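Local coordinates for Phosphoglucomutase/phosphomannomutase family protein (Burkholderia thailandensis, PDB 3UW2), which probably moves a phosphoryl group between positions of a phosphosugar, as expected of a metal-dependent phosphohexose mutase, at residues Val94-Val99 against Tyr175-Gln180; Val103-Ala108 against Asp122-Val127. All blocks are in the same frame, centred on the assembly; numbering follows the deposited sequence.

Interaction 1: Val94-Val99 against Tyr175-Gln180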
ATOM      1  N   VAL A  94     -10.731 -20.048   7.267  1.00 26.24           N
ATOM      2  CA  VAL A  94     -11.808 -19.494   6.449  1.00 26.04           C
ATOM      3  C   VAL A  94     -11.211 -18.975   5.156  1.00 27.74           C
ATOM      4  O   VAL A  94     -10.409 -18.015   5.146  1.00 26.18           O
ATOM      5  CB  VAL A  94     -12.547 -18.375   7.185  1.00 28.63           C
ATOM      6  CG1 VAL A  94     -13.657 -17.798   6.292  1.00 28.73           C
ATOM      7  CG2 VAL A  94     -13.122 -18.955   8.473  1.00 27.95           C
ATOM      8  N   ASP A  95     -11.567 -19.643   4.071  1.00 27.95           N
ATOM      9  CA  ASP A  95     -10.975 -19.354   2.783  1.00 30.17           C
ATOM     10  C   ASP A  95     -11.914 -18.431   1.986  1.00 28.21           C
ATOM     11  O   ASP A  95     -12.989 -18.850   1.602  1.00 30.43           O
ATOM     12  CB  ASP A  95     -10.673 -20.681   2.043  1.00 27.61           C
ATOM     13  CG  ASP A  95      -9.864 -20.473   0.792  1.00 27.87           C
ATOM     14  OD1 ASP A  95      -9.745 -19.319   0.294  1.00 25.79           O
ATOM     15  OD2 ASP A  95      -9.353 -21.488   0.277  1.00 26.48           O
ATOM     16  N   VAL A  96     -11.520 -17.170   1.783  1.00 26.29           N
ATOM     17  CA  VAL A  96     -12.405 -16.253   1.072  1.00 28.50           C
ATOM     18  C   VAL A  96     -12.107 -16.227  -0.443  1.00 30.36           C
ATOM     19  O   VAL A  96     -12.677 -15.377  -1.169  1.00 31.70           O
ATOM     20  CB  VAL A  96     -12.422 -14.821   1.707  1.00 27.51           C
ATOM     21  CG1 VAL A  96     -12.950 -14.885   3.175  1.00 27.33           C
ATOM     22  CG2 VAL A  96     -11.042 -14.173   1.675  1.00 28.73           C
ATOM     23  N   GLY A  97     -11.193 -17.109  -0.891  1.00 27.82           N
ATOM     24  CA  GLY A  97     -11.000 -17.399  -2.318  1.00 26.66           C
ATOM     25  C   GLY A  97     -10.100 -16.302  -2.915  1.00 25.80           C
ATOM     26  O   GLY A  97      -9.260 -15.777  -2.218  1.00 26.65           O
ATOM     27  N   MET A  98     -10.280 -15.986  -4.207  1.00 24.92           N
ATOM     28  CA  MET A  98      -9.401 -15.048  -4.939  1.00 26.09           C
ATOM     29  C   MET A  98     -10.036 -13.656  -4.912  1.00 25.87           C
ATOM     30  O   MET A  98     -11.096 -13.409  -5.509  1.00 24.95           O
ATOM     31  CB  MET A  98      -9.232 -15.511  -6.394  1.00 26.50           C
ATOM     32  CG  MET A  98      -8.282 -14.609  -7.222  1.00 26.32           C
ATOM     33  SD  MET A  98      -8.646 -14.776  -9.015  1.00 29.38           S
ATOM     34  CE  MET A  98     -10.311 -14.066  -9.170  1.00 25.56           C
ATOM     35  N   VAL A  99      -9.449 -12.790  -4.119  1.00 26.32           N
ATOM     36  CA  VAL A  99     -10.006 -11.438  -3.919  1.00 27.55           C
ATOM     37  C   VAL A  99      -8.837 -10.468  -3.748  1.00 26.64           C
ATOM     38  O   VAL A  99      -7.699 -10.905  -3.427  1.00 28.76           O
ATOM     39  CB  VAL A  99     -10.903 -11.335  -2.689  1.00 25.22           C
ATOM     40  CG1 VAL A  99     -12.222 -12.119  -2.845  1.00 26.82           C
ATOM     41  CG2 VAL A  99     -10.157 -11.812  -1.427  1.00 23.23           C
ATOM     42  N   TYR A 175     -15.784 -19.273   2.040  1.00 32.26           N
ATOM     43  CA  TYR A 175     -16.759 -18.247   2.310  1.00 34.51           C
ATOM     44  C   TYR A 175     -16.580 -17.096   1.341  1.00 34.83           C
ATOM     45  O   TYR A 175     -15.468 -16.566   1.188  1.00 31.32           O
ATOM     46  CB  TYR A 175     -16.638 -17.720   3.764  1.00 35.58           C
ATOM     47  CG  TYR A 175     -17.690 -16.690   4.077  1.00 39.30           C
ATOM     48  CD1 TYR A 175     -19.046 -17.065   4.238  1.00 42.49           C
ATOM     49  CD2 TYR A 175     -17.360 -15.318   4.149  1.00 36.36           C
ATOM     50  CE1 TYR A 175     -20.025 -16.101   4.502  1.00 44.73           C
ATOM     51  CE2 TYR A 175     -18.325 -14.349   4.423  1.00 38.79           C
ATOM     52  CZ  TYR A 175     -19.661 -14.740   4.599  1.00 43.81           C
ATOM     53  OH  TYR A 175     -20.627 -13.793   4.862  1.00 44.49           O
ATOM     54  N   ASP A 176     -17.666 -16.716   0.668  1.00 33.40           N
ATOM     55  CA  ASP A 176     -17.550 -15.587  -0.240  1.00 33.37           C
ATOM     56  C   ASP A 176     -18.001 -14.317   0.485  1.00 32.43           C
ATOM     57  O   ASP A 176     -19.153 -14.149   0.820  1.00 34.64           O
ATOM     58  CB  ASP A 176     -18.307 -15.841  -1.572  1.00 35.16           C
ATOM     59  CG  ASP A 176     -18.072 -14.720  -2.636  1.00 36.87           C
ATOM     60  OD1 ASP A 176     -17.403 -13.710  -2.426  1.00 37.15           O
ATOM     61  OD2 ASP A 176     -18.599 -14.868  -3.722  1.00 47.20           O
ATOM     62  N   VAL A 177     -17.064 -13.415   0.665  1.00 30.95           N
ATOM     63  CA  VAL A 177     -17.247 -12.146   1.402  1.00 31.48           C
ATOM     64  C   VAL A 177     -17.457 -10.917   0.435  1.00 29.79           C
ATOM     65  O   VAL A 177     -17.662  -9.757   0.877  1.00 28.86           O
ATOM     66  CB  VAL A 177     -16.006 -11.920   2.299  1.00 31.31           C
ATOM     67  CG1 VAL A 177     -14.868 -11.318   1.494  1.00 28.77           C
ATOM     68  CG2 VAL A 177     -16.341 -10.985   3.454  1.00 33.90           C
ATOM     69  N   ALA A 178     -17.507 -11.177  -0.870  1.00 27.89           N
ATOM     70  CA  ALA A 178     -17.636 -10.070  -1.845  1.00 30.88           C
ATOM     71  C   ALA A 178     -18.923  -9.252  -1.720  1.00 31.64           C
ATOM     72  O   ALA A 178     -18.895  -8.020  -1.787  1.00 29.28           O
ATOM     73  CB  ALA A 178     -17.488 -10.613  -3.277  1.00 36.38           C
ATOM     74  N   ASP A 179     -20.046  -9.926  -1.545  1.00 29.91           N
ATOM     75  CA  ASP A 179     -21.319  -9.231  -1.449  1.00 35.91           C
ATOM     76  C   ASP A 179     -21.323  -8.345  -0.199  1.00 33.59           C
ATOM     77  O   ASP A 179     -21.784  -7.210  -0.290  1.00 32.53           O
ATOM     78  CB  ASP A 179     -22.496 -10.207  -1.304  1.00 37.68           C
ATOM     79  CG  ASP A 179     -22.805 -10.954  -2.583  1.00 43.56           C
ATOM     80  OD1 ASP A 179     -22.245 -10.644  -3.657  1.00 43.61           O
ATOM     81  OD2 ASP A 179     -23.625 -11.884  -2.495  1.00 50.45           O
ATOM     82  N   GLN A 180     -20.874  -8.869   0.958  1.00 32.14           N
ATOM     83  CA  GLN A 180     -20.807  -8.019   2.173  1.00 34.28           C
ATOM     84  C   GLN A 180     -19.904  -6.801   1.899  1.00 32.52           C
ATOM     85  O   GLN A 180     -20.192  -5.688   2.297  1.00 32.79           O
ATOM     86  CB  GLN A 180     -20.175  -8.714   3.364  1.00 34.46           C
ATOM     87  CG  GLN A 180     -21.068  -9.666   4.077  1.00 41.10           C
ATOM     88  CD  GLN A 180     -20.362 -10.311   5.234  1.00 44.06           C
ATOM     89  OE1 GLN A 180     -20.145 -11.525   5.252  1.00 49.25           O
ATOM     90  NE2 GLN A 180     -20.033  -9.516   6.228  1.00 41.20           N
TER
HETATM   91  O   HOH W   1     -14.716 -13.807  -1.091  1.00 31.35           O
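At the edge of the mixed beta-sheet of the first alpha/beta/alpha domain, strand 92-98 pairs in parallel with the short strand 172-174, and Tyr175 carries that pairing one residue further before the chain turns into helix 178-186. Tyr175 N donates to Asp95 O at 2.9 Å, a fairly straight bond (164° at the hydrogen) whose donor is tilted 30° from the carbonyl plane. One residue on, the Val96 CA-H points at Tyr175 O, with Val96 CA 3.1 Å from that oxygen. The same oxygen meets the flank of the valine, Val96 CG1 lying 3.6 Å from Tyr175 O. On the other side of the backbone bond the side chains of Val94 and Tyr175 run side by side, and Val94 CG1 packs on Tyr175 CB at 3.9 Å. With its CG anti to the backbone N (chi1 -177°), Tyr175 sends its ring away from strand 92-98 toward Leu112 and Leu114 of strand 112-114, and Gln180 OE1 lies in the ring plane at the edge, at a doubtfully short distance from the hydroxyl. Asp95 turns from the contact: OD1 closes an Asx turn with Gly97 N, while OD2 is bonded to Tyr172 OH. Where direct pairing ends, Val177 packs its CG1 on Val96 CB, and Asp176 caps the following helix through a bond from Ala178 N to Asp176 OD1. A water bridges the diverging chains, donating to Val96 O at 2.6 Å and accepting from Val177 N at 3.0 Å.

Interaction 2: Val103-Ala108 against Asp122-Val127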
ATOM      1  N   VAL A 103      -9.648  -6.919   0.519  1.00 26.25           N
ATOM      2  CA  VAL A 103     -10.883  -7.716   0.803  1.00 24.55           C
ATOM      3  C   VAL A 103     -10.601  -8.812   1.881  1.00 24.79           C
ATOM      4  O   VAL A 103     -11.447  -9.118   2.723  1.00 25.56           O
ATOM      5  CB  VAL A 103     -11.514  -8.318  -0.513  1.00 27.16           C
ATOM      6  CG1 VAL A 103     -12.764  -9.186  -0.196  1.00 25.12           C
ATOM      7  CG2 VAL A 103     -11.912  -7.145  -1.412  1.00 28.02           C
ATOM      8  N   GLY A 104      -9.426  -9.428   1.829  1.00 25.32           N
ATOM      9  CA  GLY A 104      -8.961 -10.327   2.901  1.00 25.28           C
ATOM     10  C   GLY A 104      -8.872  -9.526   4.236  1.00 25.52           C
ATOM     11  O   GLY A 104      -9.371 -10.008   5.290  1.00 27.35           O
ATOM     12  N   TYR A 105      -8.355  -8.289   4.201  1.00 24.22           N
ATOM     13  CA  TYR A 105      -8.316  -7.442   5.419  1.00 25.96           C
ATOM     14  C   TYR A 105      -9.742  -7.198   5.910  1.00 24.99           C
ATOM     15  O   TYR A 105     -10.031  -7.243   7.109  1.00 28.08           O
ATOM     16  CB  TYR A 105      -7.684  -6.072   5.155  1.00 23.60           C
ATOM     17  CG  TYR A 105      -6.233  -6.095   4.748  1.00 25.18           C
ATOM     18  CD1 TYR A 105      -5.378  -7.195   5.010  1.00 24.36           C
ATOM     19  CD2 TYR A 105      -5.691  -4.981   4.081  1.00 27.23           C
ATOM     20  CE1 TYR A 105      -3.979  -7.130   4.616  1.00 25.33           C
ATOM     21  CE2 TYR A 105      -4.358  -4.921   3.748  1.00 26.16           C
ATOM     22  CZ  TYR A 105      -3.504  -5.989   3.989  1.00 25.44           C
ATOM     23  OH  TYR A 105      -2.140  -5.843   3.524  1.00 25.91           O
ATOM     24  N   PHE A 106     -10.651  -6.982   4.958  1.00 25.22           N
ATOM     25  CA  PHE A 106     -12.019  -6.655   5.329  1.00 26.61           C
ATOM     26  C   PHE A 106     -12.636  -7.904   6.007  1.00 26.33           C
ATOM     27  O   PHE A 106     -13.383  -7.775   7.017  1.00 27.52           O
ATOM     28  CB  PHE A 106     -12.807  -6.242   4.086  1.00 25.23           C
ATOM     29  CG  PHE A 106     -14.328  -6.129   4.320  1.00 27.60           C
ATOM     30  CD1 PHE A 106     -14.873  -4.995   4.905  1.00 27.51           C
ATOM     31  CD2 PHE A 106     -15.189  -7.148   3.941  1.00 27.62           C
ATOM     32  CE1 PHE A 106     -16.246  -4.861   5.078  1.00 29.69           C
ATOM     33  CE2 PHE A 106     -16.603  -7.044   4.172  1.00 28.79           C
ATOM     34  CZ  PHE A 106     -17.117  -5.907   4.722  1.00 29.65           C
ATOM     35  N   ALA A 107     -12.362  -9.102   5.453  1.00 24.14           N
ATOM     36  CA  ALA A 107     -12.876 -10.350   6.084  1.00 26.07           C
ATOM     37  C   ALA A 107     -12.326 -10.508   7.537  1.00 25.66           C
ATOM     38  O   ALA A 107     -12.967 -11.056   8.365  1.00 25.66           O
ATOM     39  CB  ALA A 107     -12.512 -11.597   5.231  1.00 24.80           C
ATOM     40  N   ALA A 108     -11.129  -9.980   7.812  1.00 25.78           N
ATOM     41  CA  ALA A 108     -10.522 -10.082   9.122  1.00 25.70           C
ATOM     42  C   ALA A 108     -11.001  -8.890  10.009  1.00 27.36           C
ATOM     43  O   ALA A 108     -10.612  -8.771  11.180  1.00 28.16           O
ATOM     44  CB  ALA A 108      -8.985 -10.118   8.979  1.00 26.53           C
ATOM     45  N   ASP A 122      -9.909 -12.524  13.351  1.00 29.42           N
ATOM     46  CA  ASP A 122      -9.172 -11.298  13.215  1.00 29.75           C
ATOM     47  C   ASP A 122      -7.730 -11.483  12.770  1.00 30.53           C
ATOM     48  O   ASP A 122      -6.932 -10.524  12.815  1.00 30.97           O
ATOM     49  CB  ASP A 122      -9.289 -10.424  14.483  1.00 31.23           C
ATOM     50  CG  ASP A 122      -8.603 -11.033  15.698  1.00 32.63           C
ATOM     51  OD1 ASP A 122      -8.230 -12.200  15.663  1.00 30.85           O
ATOM     52  OD2 ASP A 122      -8.450 -10.311  16.694  1.00 37.95           O
ATOM     53  N   SER A 123      -7.387 -12.665  12.261  1.00 28.27           N
ATOM     54  CA  SER A 123      -6.046 -12.783  11.597  1.00 26.98           C
ATOM     55  C   SER A 123      -6.257 -13.182  10.125  1.00 25.93           C
ATOM     56  O   SER A 123      -7.255 -13.807   9.821  1.00 27.01           O
ATOM     57  CB  SER A 123      -5.210 -13.849  12.319  1.00 26.49           C
ATOM     58  OG  SER A 123      -5.075 -13.482  13.684  1.00 28.64           O
ATOM     59  N   CYS A 124      -5.361 -12.810   9.203  1.00 27.49           N
ATOM     60  CA  CYS A 124      -5.518 -13.283   7.810  1.00 26.10           C
ATOM     61  C   CYS A 124      -4.206 -13.358   7.160  1.00 27.78           C
ATOM     62  O   CYS A 124      -3.272 -12.640   7.576  1.00 27.59           O
ATOM     63  CB  CYS A 124      -6.394 -12.370   6.947  1.00 30.23           C
ATOM     64  SG  CYS A 124      -5.778 -10.674   6.772  1.00 36.08           S
ATOM     65  N   ILE A 125      -4.134 -14.163   6.112  1.00 24.92           N
ATOM     66  CA  ILE A 125      -2.928 -14.177   5.307  1.00 26.80           C
ATOM     67  C   ILE A 125      -3.407 -14.104   3.851  1.00 26.24           C
ATOM     68  O   ILE A 125      -4.277 -14.850   3.454  1.00 27.38           O
ATOM     69  CB  ILE A 125      -2.132 -15.474   5.507  1.00 26.10           C
ATOM     70  CG1 ILE A 125      -1.693 -15.597   6.961  1.00 23.89           C
ATOM     71  CG2 ILE A 125      -0.917 -15.478   4.582  1.00 24.08           C
ATOM     72  CD1 ILE A 125      -1.154 -17.002   7.288  1.00 25.10           C
ATOM     73  N   VAL A 126      -2.859 -13.186   3.082  1.00 25.52           N
ATOM     74  CA  VAL A 126      -3.223 -13.081   1.698  1.00 24.26           C
ATOM     75  C   VAL A 126      -2.027 -13.596   0.912  1.00 25.51           C
ATOM     76  O   VAL A 126      -0.882 -13.135   1.116  1.00 23.75           O
ATOM     77  CB  VAL A 126      -3.650 -11.637   1.295  1.00 25.85           C
ATOM     78  CG1 VAL A 126      -4.117 -11.644  -0.189  1.00 24.80           C
ATOM     79  CG2 VAL A 126      -4.831 -11.132   2.186  1.00 25.10           C
ATOM     80  N   VAL A 127      -2.258 -14.584   0.029  1.00 24.07           N
ATOM     81  CA  VAL A 127      -1.097 -15.036  -0.803  1.00 22.96           C
ATOM     82  C   VAL A 127      -1.043 -14.143  -2.057  1.00 24.84           C
ATOM     83  O   VAL A 127      -1.934 -14.251  -2.936  1.00 24.34           O
ATOM     84  CB  VAL A 127      -1.366 -16.511  -1.231  1.00 22.90           C
ATOM     85  CG1 VAL A 127      -0.180 -17.075  -2.030  1.00 22.25           C
ATOM     86  CG2 VAL A 127      -1.641 -17.377   0.033  1.00 23.30           C
TER
HETATM   87  O   HOH W   2      -8.145  -8.016  11.671  1.00 36.05           O
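Asp122 approaches the end of helix 101-107 through its backbone: its CA-H is directed at Ala108 O, with Asp122 CA 3.5 Å from that oxygen and an angle of 160° at the hydrogen. A water bridges this junction, donating to both carbonyls, 2.6 Å from Ala108 O and 3.0 Å from Asp122 O. Arg120 NH1 also donates to Ala108 O, giving this carbonyl at the helix end two polar partners besides the CA-H group. Ser123 points its side chain away from the helix, where its OG accepts from Arg144 N, but its carbonyl lies near the methyl of Ala108. Cys124 then turns inward and makes the central side-chain contact. Its SG stands between the backbone N and the carbonyl carbon (chi1 60°), a placement that brings the sulfur to both Ala108 and Tyr105. Cys124 SG lies 3.9 Å from Ala108 CB, and the Cys124 CB is almost as near to that methyl. Against Tyr105 the sulfur sits at the ring edge, practically in its plane, 3.9 Å from Tyr105 CD1; this is an edge-on sulfur-aromatic contact. The contact joins two layers of the alpha/beta/alpha domain I: helix 101-107 covers one face of its sheet and runs nearly antiparallel to strand 124-127, their local axes 8.3 Å apart at an angle of 164°. Ile125 and Val127 pack instead against helix 75-88, at Leu78, Val79 and Leu82. Between them Val126 returns to helix 101-107 and lays CG2 against Gly104, 4.3 Å from Gly104 CA, where the lack of a side chain brings the helix backbone directly onto the methyl.

Strand 92-98 leads directly into helix 101-107, so the two contacts share one continuous piece of chain and lie about 10 Å apart between centres. Helix 101-107, one partner in interaction 2, also packs against both segments of interaction 1: Val103 CG1 meets Val177 CG1 at 3.4 Å, and Ala107 CB meets Val96 CG1 at 3.9 Å. Phe106 adds to this seam by touching Val177. Interaction 1 lies away from the metal site, whereas interaction 2 lies near it. The Tyr105 side chain comes within about 5 Å of that of Asp268 and about 8 Å of the bound zinc ion, which Asp264, Asp266 and Asp268 coordinate; the Val126 side chain is about 6 Å from that of Asp266.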